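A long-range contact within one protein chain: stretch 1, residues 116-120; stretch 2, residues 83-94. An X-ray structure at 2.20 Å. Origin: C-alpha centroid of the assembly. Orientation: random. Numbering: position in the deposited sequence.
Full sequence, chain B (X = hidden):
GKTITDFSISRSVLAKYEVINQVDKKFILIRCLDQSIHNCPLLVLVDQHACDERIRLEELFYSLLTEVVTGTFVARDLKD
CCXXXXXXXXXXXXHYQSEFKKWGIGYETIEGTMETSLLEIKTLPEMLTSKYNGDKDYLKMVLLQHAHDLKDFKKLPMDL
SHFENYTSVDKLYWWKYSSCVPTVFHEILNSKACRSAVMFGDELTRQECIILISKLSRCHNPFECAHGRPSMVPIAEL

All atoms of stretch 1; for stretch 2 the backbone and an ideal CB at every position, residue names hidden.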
# COMPACT_ATOMS: atom_id res chain seq x y z
N THR B 116 28.42 -48.17 30.73
CA THR B 116 27.55 -48.87 29.77
C THR B 116 26.09 -48.92 30.25
O THR B 116 25.40 -49.94 30.10
CB THR B 116 28.13 -50.26 29.42
OG1 THR B 116 28.57 -50.94 30.61
CG2 THR B 116 29.25 -50.18 28.39
N SER B 117 25.60 -47.78 30.79
CA SER B 117 24.24 -47.60 31.31
C SER B 117 23.16 -47.56 30.20
O SER B 117 23.49 -47.59 29.00
CB SER B 117 24.16 -46.34 32.17
OG SER B 117 25.05 -46.41 33.27
N LEU B 118 21.88 -47.51 30.60
CA LEU B 118 20.74 -47.45 29.68
C LEU B 118 19.72 -46.38 30.06
O LEU B 118 19.32 -46.27 31.22
CB LEU B 118 20.06 -48.81 29.54
CG LEU B 118 20.65 -49.74 28.48
CD1 LEU B 118 20.32 -51.18 28.79
CD2 LEU B 118 20.16 -49.39 27.08
N LEU B 119 19.28 -45.60 29.05
CA LEU B 119 18.26 -44.56 29.16
C LEU B 119 16.97 -45.10 28.53
O LEU B 119 16.90 -45.27 27.31
CB LEU B 119 18.73 -43.28 28.43
CG LEU B 119 17.92 -42.01 28.65
CD1 LEU B 119 18.21 -41.42 30.00
CD2 LEU B 119 18.23 -40.98 27.58
N GLU B 120 15.99 -45.42 29.38
CA GLU B 120 14.71 -45.95 28.91
C GLU B 120 13.73 -44.81 28.76
O GLU B 120 13.27 -44.27 29.76
CB GLU B 120 14.19 -47.01 29.90
CG GLU B 120 12.87 -47.67 29.50
CD GLU B 120 12.26 -48.54 30.59
OE1 GLU B 120 11.92 -49.71 30.28
OE2 GLU B 120 12.11 -48.06 31.74
N UNK B 83 18.21 -46.48 25.14
CA UNK B 83 19.41 -45.91 24.56
C UNK B 83 20.62 -46.14 25.46
O UNK B 83 20.57 -45.86 26.66
CB UNK B 83 19.21 -44.41 24.31
N UNK B 84 21.71 -46.66 24.87
CA UNK B 84 22.97 -46.89 25.58
C UNK B 84 23.67 -45.54 25.76
O UNK B 84 23.78 -44.77 24.80
CB UNK B 84 23.86 -47.88 24.82
N UNK B 85 24.09 -45.24 26.99
CA UNK B 85 24.75 -43.99 27.36
C UNK B 85 26.01 -44.22 28.23
O UNK B 85 26.07 -45.20 28.97
CB UNK B 85 23.76 -43.09 28.11
N UNK B 86 26.98 -43.28 28.16
CA UNK B 86 28.21 -43.26 28.98
C UNK B 86 27.83 -42.96 30.44
O UNK B 86 26.73 -42.47 30.70
CB UNK B 86 29.20 -42.22 28.46
N UNK B 87 28.77 -43.18 31.38
CA UNK B 87 28.56 -42.89 32.81
C UNK B 87 28.28 -41.39 33.02
O UNK B 87 27.32 -41.04 33.71
CB UNK B 87 29.78 -43.32 33.63
N UNK B 88 29.06 -40.51 32.35
CA UNK B 88 28.88 -39.06 32.40
C UNK B 88 27.55 -38.64 31.76
O UNK B 88 26.89 -37.73 32.26
CB UNK B 88 30.05 -38.36 31.70
N UNK B 89 27.16 -39.31 30.65
CA UNK B 89 25.90 -39.03 29.95
C UNK B 89 24.73 -39.41 30.84
O UNK B 89 23.77 -38.64 30.94
CB UNK B 89 25.83 -39.78 28.62
N UNK B 90 24.83 -40.58 31.51
CA UNK B 90 23.82 -41.11 32.43
C UNK B 90 23.63 -40.19 33.63
O UNK B 90 22.49 -39.97 34.04
CB UNK B 90 24.21 -42.51 32.90
N UNK B 91 24.74 -39.62 34.17
CA UNK B 91 24.72 -38.68 35.29
C UNK B 91 24.06 -37.36 34.86
O UNK B 91 23.24 -36.82 35.60
CB UNK B 91 26.14 -38.43 35.80
N UNK B 92 24.38 -36.89 33.63
CA UNK B 92 23.82 -35.69 33.01
C UNK B 92 22.29 -35.83 32.84
O UNK B 92 21.56 -34.89 33.18
CB UNK B 92 24.49 -35.43 31.66
N UNK B 93 21.81 -37.00 32.38
CA UNK B 93 20.37 -37.27 32.24
C UNK B 93 19.67 -37.41 33.59
O UNK B 93 18.54 -36.94 33.75
CB UNK B 93 20.15 -38.54 31.42
N UNK B 94 20.36 -38.02 34.57
CA UNK B 94 19.88 -38.19 35.95
C UNK B 94 19.64 -36.81 36.57
O UNK B 94 18.59 -36.57 37.17
CB UNK B 94 20.88 -38.99 36.79

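Stretch 2 enters as a strand running antiparallel to stretch 1 and then turns into a helix, so its first positions meet stretch 1 through backbone hydrogen bonds and side chains on the two faces of the sheet, and its later ones through one side of the helix.

Position 83 has extended backbone angles (-112°/130°) and lies opposite Leu-119. Its N donates to Leu-119 O at 2.8 Å, and its O accepts from Leu-119 N at 2.7 Å, both nearly straight. These bonds use backbone atoms alone and so do not by themselves specify a side chain. The ideal CB projects to the same sheet face as the Leu-119 side chain, where an apolar residue, beta-branched or otherwise, would suit. The residue is Ile-83, whose CB lies 4.4 Å from Leu-119 CB.

Position 84 pairs with Leu-118, and here the two strands come within 4.7 Å, CA to CA. The ideal CB points to the other face, 4.6 Å from Leu-118 CD2. Stretch 1 offers no charge there, so a long chain with an aliphatic stem would fit, whether its end were polar or apolar. It is Glu-84; its CG approaches Leu-118 CD2 at 4.0 Å, while the carboxylate heads away from the leucine. The backbone adds a CA-H...O contact from Glu-84 CA to Ser-117 O at 3.5 Å.

At position 85 the CB returns to the face of Ser-117 and Leu-119, 5.0 Å from Leu-119 CB. The backbone N donates to Ser-117 O at 3.2 Å. With a small serine on one hand and a leucine on the other, a compact apolar side chain is favoured, and the extended angles (-134°/153°) accommodate beta-branching. Val-85 fills the site: its CG2 lies 4.2 Å from Ser-117 CB and 4.4 Å from Leu-119 CB.

Position 86 points away and precedes the helix, where Asp, Asn, Ser or Thr is common. Asp-86 makes no capping bond with its side chain.

Position 87 points sideways, with no stretch 1 atom near its CB; only a long chain could reach back. Arg-87 does so, bringing NH1 to 3.9 Å from Thr-116 N without a hydrogen bond.

Positions 88 and 89 are out of reach and stretch 1 sets no demand on them; they are Thr-88 and Glu-89, whose OE1 accepts a hydrogen bond from Asp-86 N at 2.9 Å.

Position 90 points toward stretch 1, its ideal CB already 3.9 Å from Ser-117 CB. So close an approach favours a small residue, such as alanine, serine or glycine. Ala-90 places its methyl against that serine carbon.

Positions 91 and 92, again out of reach, are Asp-91 and Leu-92.

Position 93, one helical turn after 90 on an inward-facing side, has its ideal CB 3.8 Å from Leu-119 CD1. A large apolar or aromatic side chain could cover the leucine. Phe-93 does: its CB packs 3.7 Å from Leu-119 CD1, and Leu-119 CD2 sits over one ring face, 3.9 Å from the ring centroid.

Position 94 points sideways, free of stretch 1, and is Lys-94.

Stretch 2 (83-94) IEVDRTEADLFK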
# COMPACT_ATOMS: atom_id res chain seq x y z
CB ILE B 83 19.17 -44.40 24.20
CG1 ILE B 83 18.12 -44.26 23.06
CG2 ILE B 83 20.48 -43.67 23.84
CD1 ILE B 83 17.57 -42.87 22.85
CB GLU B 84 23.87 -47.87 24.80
CG GLU B 84 23.62 -49.33 25.13
CD GLU B 84 24.31 -50.33 24.21
OE1 GLU B 84 25.53 -50.17 23.96
OE2 GLU B 84 23.64 -51.28 23.75
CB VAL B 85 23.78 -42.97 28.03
CG1 VAL B 85 22.80 -42.37 27.02
CG2 VAL B 85 23.04 -43.58 29.22
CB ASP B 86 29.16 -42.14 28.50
CG ASP B 86 29.89 -42.39 27.20
OD1 ASP B 86 30.32 -43.55 26.97
OD2 ASP B 86 30.07 -41.42 26.43
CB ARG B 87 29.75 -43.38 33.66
CG ARG B 87 29.71 -44.89 33.91
CD ARG B 87 30.91 -45.41 34.67
NE ARG B 87 32.08 -45.65 33.81
CZ ARG B 87 32.31 -46.77 33.13
NH1 ARG B 87 31.45 -47.78 33.19
NH2 ARG B 87 33.40 -46.88 32.38
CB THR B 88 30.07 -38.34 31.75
OG1 THR B 88 30.15 -38.72 30.37
CG2 THR B 88 31.40 -38.61 32.45
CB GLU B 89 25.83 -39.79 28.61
CG GLU B 89 26.83 -39.30 27.59
CD GLU B 89 26.83 -40.03 26.26
OE1 GLU B 89 26.37 -41.19 26.20
OE2 GLU B 89 27.31 -39.43 25.27
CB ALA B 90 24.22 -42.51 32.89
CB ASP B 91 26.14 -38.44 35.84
CG ASP B 91 26.80 -39.65 36.52
OD1 ASP B 91 26.20 -40.76 36.50
OD2 ASP B 91 27.92 -39.48 37.07
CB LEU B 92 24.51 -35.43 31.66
CG LEU B 92 24.26 -34.12 30.92
CD1 LEU B 92 24.59 -32.90 31.77
CD2 LEU B 92 25.07 -34.07 29.65
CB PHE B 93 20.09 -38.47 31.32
CG PHE B 93 20.25 -38.17 29.85
CD1 PHE B 93 19.46 -37.21 29.22
CD2 PHE B 93 21.15 -38.89 29.07
CE1 PHE B 93 19.62 -36.93 27.87
CE2 PHE B 93 21.30 -38.62 27.71
CZ PHE B 93 20.53 -37.65 27.12
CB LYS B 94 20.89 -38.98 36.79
CG LYS B 94 20.25 -39.97 37.75
CD LYS B 94 21.30 -40.84 38.43
CE LYS B 94 20.68 -41.94 39.25
NZ LYS B 94 21.71 -42.81 39.89
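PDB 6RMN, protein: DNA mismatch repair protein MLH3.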